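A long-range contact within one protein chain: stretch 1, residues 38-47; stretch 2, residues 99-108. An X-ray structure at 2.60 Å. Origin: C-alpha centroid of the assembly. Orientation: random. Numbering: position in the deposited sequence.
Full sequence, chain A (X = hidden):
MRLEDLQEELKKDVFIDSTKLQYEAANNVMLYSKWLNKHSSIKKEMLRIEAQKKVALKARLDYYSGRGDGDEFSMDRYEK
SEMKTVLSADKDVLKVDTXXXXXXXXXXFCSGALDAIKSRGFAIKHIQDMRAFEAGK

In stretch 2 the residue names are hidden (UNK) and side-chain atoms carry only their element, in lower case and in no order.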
ATOM      1  N   LYS A  38     -11.759  23.675  -9.306  1.00 50.06           N
ATOM      2  CA  LYS A  38     -11.581  24.086  -7.919  1.00 49.16           C
ATOM      3  C   LYS A  38     -10.270  23.504  -7.405  1.00 48.24           C
ATOM      4  O   LYS A  38      -9.414  24.229  -6.912  1.00 48.33           O
ATOM      5  CB  LYS A  38     -12.742  23.619  -7.045  1.00 48.39           C
ATOM      6  CG  LYS A  38     -14.006  24.422  -7.192  1.00 49.47           C
ATOM      7  CD  LYS A  38     -15.125  23.816  -6.358  1.00 50.16           C
ATOM      8  CE  LYS A  38     -16.251  24.804  -6.093  1.00 56.69           C
ATOM      9  NZ  LYS A  38     -16.852  25.370  -7.332  1.00 61.19           N
ATOM     10  N   HIS A  39     -10.118  22.195  -7.584  1.00 48.52           N
ATOM     11  CA  HIS A  39      -8.960  21.419  -7.140  1.00 51.52           C
ATOM     12  C   HIS A  39      -7.673  22.009  -7.712  1.00 47.90           C
ATOM     13  O   HIS A  39      -6.689  22.213  -7.011  1.00 56.31           O
ATOM     14  CB  HIS A  39      -9.163  19.962  -7.567  1.00 46.85           C
ATOM     15  CG  HIS A  39      -8.117  19.008  -7.081  1.00 51.23           C
ATOM     16  ND1 HIS A  39      -6.942  18.775  -7.762  1.00 56.97           N
ATOM     17  CD2 HIS A  39      -8.092  18.188  -6.002  1.00 56.42           C
ATOM     18  CE1 HIS A  39      -6.231  17.870  -7.114  1.00 46.96           C
ATOM     19  NE2 HIS A  39      -6.906  17.497  -6.042  1.00 52.41           N
ATOM     20  N   SER A  40      -7.719  22.332  -8.990  1.00 57.36           N
ATOM     21  CA  SER A  40      -6.585  22.883  -9.703  1.00 50.88           C
ATOM     22  C   SER A  40      -6.209  24.247  -9.110  1.00 51.22           C
ATOM     23  O   SER A  40      -5.028  24.556  -8.931  1.00 55.63           O
ATOM     24  CB  SER A  40      -6.922  22.988 -11.180  1.00 52.69           C
ATOM     25  OG  SER A  40      -5.780  23.290 -11.931  1.00 66.63           O
ATOM     26  N   SER A  41      -7.221  25.076  -8.848  1.00 51.25           N
ATOM     27  CA  SER A  41      -7.003  26.394  -8.253  1.00 51.89           C
ATOM     28  C   SER A  41      -6.409  26.327  -6.859  1.00 51.77           C
ATOM     29  O   SER A  41      -5.527  27.104  -6.512  1.00 53.51           O
ATOM     30  CB  SER A  41      -8.319  27.163  -8.154  1.00 52.36           C
ATOM     31  OG  SER A  41      -8.703  27.649  -9.415  1.00 82.36           O
ATOM     32  N   ILE A  42      -6.893  25.376  -6.073  1.00 48.74           N
ATOM     33  CA  ILE A  42      -6.426  25.192  -4.717  1.00 47.47           C
ATOM     34  C   ILE A  42      -4.944  24.813  -4.731  1.00 50.80           C
ATOM     35  O   ILE A  42      -4.179  25.346  -3.936  1.00 48.42           O
ATOM     36  CB  ILE A  42      -7.298  24.158  -3.982  1.00 46.07           C
ATOM     37  CG1 ILE A  42      -8.709  24.733  -3.815  1.00 46.44           C
ATOM     38  CG2 ILE A  42      -6.694  23.773  -2.641  1.00 44.95           C
ATOM     39  CD1 ILE A  42      -9.752  23.726  -3.338  1.00 46.19           C
ATOM     40  N   LYS A  43      -4.525  23.930  -5.638  1.00 50.83           N
ATOM     41  CA  LYS A  43      -3.104  23.629  -5.728  1.00 48.26           C
ATOM     42  C   LYS A  43      -2.283  24.892  -6.007  1.00 49.85           C
ATOM     43  O   LYS A  43      -1.218  25.094  -5.417  1.00 49.91           O
ATOM     44  CB  LYS A  43      -2.794  22.579  -6.804  1.00 49.05           C
ATOM     45  CG  LYS A  43      -3.019  21.133  -6.402  1.00 47.91           C
ATOM     46  CD  LYS A  43      -2.639  20.154  -7.528  1.00 55.73           C
ATOM     47  CE  LYS A  43      -3.436  20.385  -8.802  1.00 80.21           C
ATOM     48  NZ  LYS A  43      -2.879  19.635  -9.970  1.00 89.20           N
ATOM     49  N   LYS A  44      -2.783  25.752  -6.886  1.00 51.34           N
ATOM     50  CA  LYS A  44      -2.068  26.988  -7.200  1.00 53.34           C
ATOM     51  C   LYS A  44      -1.969  27.884  -5.972  1.00 54.70           C
ATOM     52  O   LYS A  44      -0.914  28.435  -5.681  1.00 61.76           O
ATOM     53  CB  LYS A  44      -2.743  27.751  -8.339  1.00 55.31           C
ATOM     54  CG  LYS A  44      -2.534  27.131  -9.708  1.00 60.53           C
ATOM     55  CD  LYS A  44      -2.850  28.123 -10.835  1.00 74.11           C
ATOM     56  CE  LYS A  44      -3.633  27.472 -11.985  1.00 80.62           C
ATOM     57  NZ  LYS A  44      -5.085  27.254 -11.663  1.00 78.33           N
ATOM     58  N   GLU A  45      -3.067  27.996  -5.238  1.00 52.53           N
ATOM     59  CA  GLU A  45      -3.095  28.809  -4.039  1.00 52.27           C
ATOM     60  C   GLU A  45      -2.131  28.302  -2.954  1.00 55.24           C
ATOM     61  O   GLU A  45      -1.412  29.087  -2.336  1.00 54.19           O
ATOM     62  CB  GLU A  45      -4.520  28.866  -3.482  1.00 50.59           C
ATOM     63  CG  GLU A  45      -4.646  29.732  -2.238  1.00 61.64           C
ATOM     64  CD  GLU A  45      -4.335  31.204  -2.500  1.00 65.19           C
ATOM     65  OE1 GLU A  45      -4.318  31.619  -3.679  1.00 74.01           O
ATOM     66  OE2 GLU A  45      -4.076  31.944  -1.526  1.00 60.37           O
ATOM     67  N   MET A  46      -2.087  26.992  -2.752  1.00 48.66           N
ATOM     68  CA  MET A  46      -1.210  26.400  -1.741  1.00 48.01           C
ATOM     69  C   MET A  46       0.265  26.611  -2.038  1.00 49.23           C
ATOM     70  O   MET A  46       1.102  26.784  -1.149  1.00 53.80           O
ATOM     71  CB  MET A  46      -1.485  24.900  -1.624  1.00 48.98           C
ATOM     72  CG  MET A  46      -2.866  24.557  -1.133  1.00 47.98           C
ATOM     73  SD  MET A  46      -3.031  22.795  -0.859  1.00 51.37           S
ATOM     74  CE  MET A  46      -2.040  22.559   0.620  1.00 54.54           C
ATOM     75  N   LEU A  47       0.567  26.592  -3.318  1.00 52.98           N
ATOM     76  CA  LEU A  47       1.918  26.749  -3.801  1.00 51.49           C
ATOM     77  C   LEU A  47       2.353  28.187  -3.456  1.00 60.65           C
ATOM     78  O   LEU A  47       3.499  28.473  -3.058  1.00 53.60           O
ATOM     79  CB  LEU A  47       1.892  26.405  -5.282  1.00 53.03           C
ATOM     80  CG  LEU A  47       3.060  26.249  -6.205  1.00 63.49           C
ATOM     81  CD1 LEU A  47       3.872  25.142  -5.577  1.00 54.18           C
ATOM     82  CD2 LEU A  47       2.515  25.794  -7.548  1.00 56.32           C
ATOM     83  N   UNK A  99      -3.466  28.490   7.414  1.00 50.41           N
ATOM     84  CA  UNK A  99      -4.038  28.734   6.099  1.00 55.93           C
ATOM     85  C   UNK A  99      -3.606  27.616   5.160  1.00 56.03           C
ATOM     86  O   UNK A  99      -4.460  26.992   4.527  1.00 52.81           O
ATOM     87  c   UNK A  99      -3.650  30.115   5.577  1.00 51.46           C
ATOM     88  o   UNK A  99      -2.254  30.216   5.544  1.00 78.69           O
ATOM     89  N   UNK A 100      -2.298  27.371   5.053  1.00 50.57           N
ATOM     90  CA  UNK A 100      -1.827  26.259   4.225  1.00 51.20           C
ATOM     91  C   UNK A 100      -2.506  24.914   4.480  1.00 59.27           C
ATOM     92  O   UNK A 100      -2.980  24.267   3.537  1.00 58.67           O
ATOM     93  c   UNK A 100       0.230  25.635   1.950  1.00 53.17           C
ATOM     94  c   UNK A 100      -0.328  26.062   4.414  1.00 50.46           C
ATOM     95  c   UNK A 100       1.763  24.959   3.774  1.00 51.22           C
ATOM     96  c   UNK A 100       0.332  25.150   3.380  1.00 51.71           C
ATOM     97  N   UNK A 101      -2.625  24.540   5.752  1.00 51.89           N
ATOM     98  CA  UNK A 101      -3.247  23.281   6.135  1.00 46.84           C
ATOM     99  C   UNK A 101      -4.735  23.308   5.786  1.00 48.22           C
ATOM    100  O   UNK A 101      -5.286  22.315   5.313  1.00 45.92           O
ATOM    101  o   UNK A 101      -0.599  21.122   6.985  1.00 87.30           O
ATOM    102  c   UNK A 101      -1.637  22.942   8.096  1.00 67.14           C
ATOM    103  c   UNK A 101      -3.073  23.049   7.617  1.00 46.22           C
ATOM    104  n   UNK A 101      -1.103  20.880   9.171  1.00 77.53           N
ATOM    105  c   UNK A 101      -1.077  21.569   8.032  1.00 79.92           C
ATOM    106  N   UNK A 102      -5.358  24.474   5.992  1.00 46.63           N
ATOM    107  CA  UNK A 102      -6.780  24.675   5.721  1.00 46.48           C
ATOM    108  C   UNK A 102      -7.084  24.471   4.251  1.00 54.62           C
ATOM    109  O   UNK A 102      -8.053  23.796   3.895  1.00 58.36           O
ATOM    110  o   UNK A 102     -12.780  27.103   5.652  1.00 58.59           O
ATOM    111  c   UNK A 102      -9.579  25.880   6.964  1.00 46.72           C
ATOM    112  c   UNK A 102     -11.429  26.846   5.773  1.00 49.66           C
ATOM    113  c   UNK A 102      -8.680  26.356   6.007  1.00 47.35           C
ATOM    114  c   UNK A 102     -10.947  26.130   6.860  1.00 47.13           C
ATOM    115  c   UNK A 102     -10.560  27.313   4.802  1.00 48.70           C
ATOM    116  c   UNK A 102      -7.199  26.085   6.114  1.00 47.23           C
ATOM    117  c   UNK A 102      -9.193  27.062   4.922  1.00 50.61           C
ATOM    118  N   UNK A 103      -6.252  25.067   3.407  1.00 48.03           N
ATOM    119  CA  UNK A 103      -6.331  24.880   1.968  1.00 48.77           C
ATOM    120  C   UNK A 103      -6.080  23.428   1.593  1.00 53.34           C
ATOM    121  O   UNK A 103      -6.712  22.904   0.676  1.00 48.19           O
ATOM    122  c   UNK A 103      -7.850  28.015  -2.003  1.00 61.75           C
ATOM    123  c   UNK A 103      -6.703  27.746   0.076  1.00 52.79           C
ATOM    124  c   UNK A 103      -5.833  28.256   2.062  1.00 59.62           C
ATOM    125  c   UNK A 103      -7.025  29.086   0.375  1.00 54.03           C
ATOM    126  c   UNK A 103      -5.380  25.856   1.305  1.00 50.48           C
ATOM    127  c   UNK A 103      -8.149  29.345  -1.677  1.00 55.85           C
ATOM    128  c   UNK A 103      -6.003  27.214   1.206  1.00 51.57           C
ATOM    129  n   UNK A 103      -6.501  29.366   1.605  1.00 58.98           N
ATOM    130  c   UNK A 103      -7.750  29.894  -0.497  1.00 55.63           C
ATOM    131  c   UNK A 103      -7.130  27.209  -1.138  1.00 57.25           C
ATOM    132  N   UNK A 104      -5.175  22.773   2.314  1.00 52.15           N
ATOM    133  CA  UNK A 104      -4.945  21.360   2.099  1.00 47.38           C
ATOM    134  C   UNK A 104      -6.228  20.583   2.345  1.00 46.42           C
ATOM    135  O   UNK A 104      -6.536  19.631   1.636  1.00 48.10           O
ATOM    136  N   UNK A 105      -6.987  21.007   3.353  1.00 45.79           N
ATOM    137  CA  UNK A 105      -8.268  20.395   3.671  1.00 45.23           C
ATOM    138  C   UNK A 105      -9.246  20.609   2.533  1.00 45.57           C
ATOM    139  O   UNK A 105      -9.973  19.690   2.163  1.00 53.09           O
ATOM    140  c   UNK A 105     -10.285  20.492   5.156  1.00 44.77           C
ATOM    141  c   UNK A 105      -8.539  20.805   7.536  1.00 44.42           C
ATOM    142  c   UNK A 105      -8.847  20.933   4.991  1.00 45.59           C
ATOM    143  c   UNK A 105      -8.054  20.355   6.169  1.00 44.57           C
ATOM    144  N   UNK A 106      -9.255  21.812   1.970  1.00 46.20           N
ATOM    145  CA  UNK A 106     -10.130  22.100   0.842  1.00 47.87           C
ATOM    146  C   UNK A 106      -9.757  21.217  -0.335  1.00 49.54           C
ATOM    147  O   UNK A 106     -10.637  20.680  -1.010  1.00 47.16           O
ATOM    148  c   UNK A 106     -10.046  23.571   0.427  1.00 47.85           C
ATOM    149  c   UNK A 106     -10.372  25.990   0.891  1.00 49.44           C
ATOM    150  c   UNK A 106     -10.389  24.614   1.490  1.00 47.95           C
ATOM    151  c   UNK A 106     -11.739  24.307   2.129  1.00 47.47           C
ATOM    152  N   UNK A 107      -8.456  21.025  -0.546  1.00 49.41           N
ATOM    153  CA  UNK A 107      -7.982  20.186  -1.639  1.00 49.15           C
ATOM    154  C   UNK A 107      -8.509  18.767  -1.481  1.00 51.33           C
ATOM    155  O   UNK A 107      -9.022  18.178  -2.437  1.00 47.83           O
ATOM    156  c   UNK A 107      -5.851  19.444  -2.903  1.00 49.96           C
ATOM    157  c   UNK A 107      -4.380  19.275  -2.733  1.00 50.80           C
ATOM    158  c   UNK A 107      -6.455  20.164  -1.697  1.00 48.83           C
ATOM    159  c   UNK A 107      -6.158  20.205  -4.182  1.00 51.19           C
ATOM    160  N   UNK A 108      -8.391  18.224  -0.267  1.00 46.71           N
ATOM    161  CA  UNK A 108      -8.865  16.869  -0.002  1.00 56.85           C
ATOM    162  C   UNK A 108     -10.367  16.749  -0.173  1.00 50.60           C
ATOM    163  O   UNK A 108     -10.851  15.757  -0.722  1.00 54.31           O
ATOM    164  o   UNK A 108      -6.492  16.140   2.706  1.00 69.24           O
ATOM    165  c   UNK A 108      -6.974  16.237   1.551  1.00 74.72           C
ATOM    166  o   UNK A 108      -6.289  16.156   0.499  1.00 85.09           O
ATOM    167  c   UNK A 108      -8.473  16.401   1.398  1.00 57.33           C
TER

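Position 99 opens the second helical stretch with a side chain of one carbon followed by one oxygen. It stays out of reach of the first helix, and its hydroxyl is hydrogen-bonded elsewhere in the structure. This is Ser99.

Position 100 carries four carbons forked at the second. Its CA-to-CB bond points sideways, yet the end of the side chain comes nearer and reaches the backbone of Met46. The residue is Leu100, whose CD1 lies 3.4 Å from Met46 O and 4.0 Å from Met46 CB.

At position 101 there are three carbons, the third bearing one oxygen and one nitrogen, a terminal amide. Its CA-to-CB bond points away from the first helix and the side chain is exposed, as suits the polar Gln101.

Position 102 has one carbon leading to a six-carbon ring with an oxygen attached. Its CA-to-CB bond points sideways, the side chain touches nothing on the first stretch, and the oxygen finds its hydrogen bond elsewhere. This is Tyr102.

The side chain at position 103 consists of one carbon and then fused five- and six-membered rings holding eight carbons and one nitrogen. Its CA-to-CB bond points toward the first helix, and the side chain meets Ile42, Glu45 and Met46. This is Trp103. Its six-membered ring receives Glu45 CG over one face, with Glu45 CG 3.4 Å from the centroid of that Trp103 ring and almost on its normal, so the glutamate contributes its aliphatic part here. Ile42 CG2 approaches the ring edge, 3.8 Å from Trp103 CE3.

Position 104 has no side-chain atoms and is therefore Gly104. The bare backbone lets the Met46 methyl come close: Met46 CE is 3.5 Å from Gly104 CA. A CB in ideal geometry would lie only 3.4 Å from Met46 CE, a tight fit.

Position 105 shows four carbons forked at the first, one arm two carbons long. Its CA-to-CB bond points away from the first helix, and the residue is buried without touching it; this is Ile105.

Position 106 again has four carbons forked at the second. Its CA-to-CB bond points toward the first helix, where its CB lies 3.8 Å from Ile42 CD1, a modest contact made by Leu106.

Position 107 repeats that fork but is far more engaged, touching His39, Ile42, Lys43 and Met46. As Leu107, it places CD1 over one face of the imidazole, 3.4 Å from the centroid of the His39 ring, a CH-pi contact.

Position 108 ends the stretch with two carbons, the second carrying two oxygens. Its CA-to-CB bond points away, and the exposed carboxylate makes no contact with the first helix. This is Asp108.

The two helices run nearly antiparallel, at 161°, with axes 9.3 Å apart at closest approach. No hydrogen bond joins them; packing does the work. Met46 sits as a knob among Leu100, Trp103, Gly104 and Leu107, while Leu107 answers among His39, Ile42, Lys43 and Met46. Together with the Ile42 contacts and the two CH-pi contacts, this interlocking makes up an interface that buries 548 Å², both sides summed.

Stretch 2 (99-108) SLQYWGILLD
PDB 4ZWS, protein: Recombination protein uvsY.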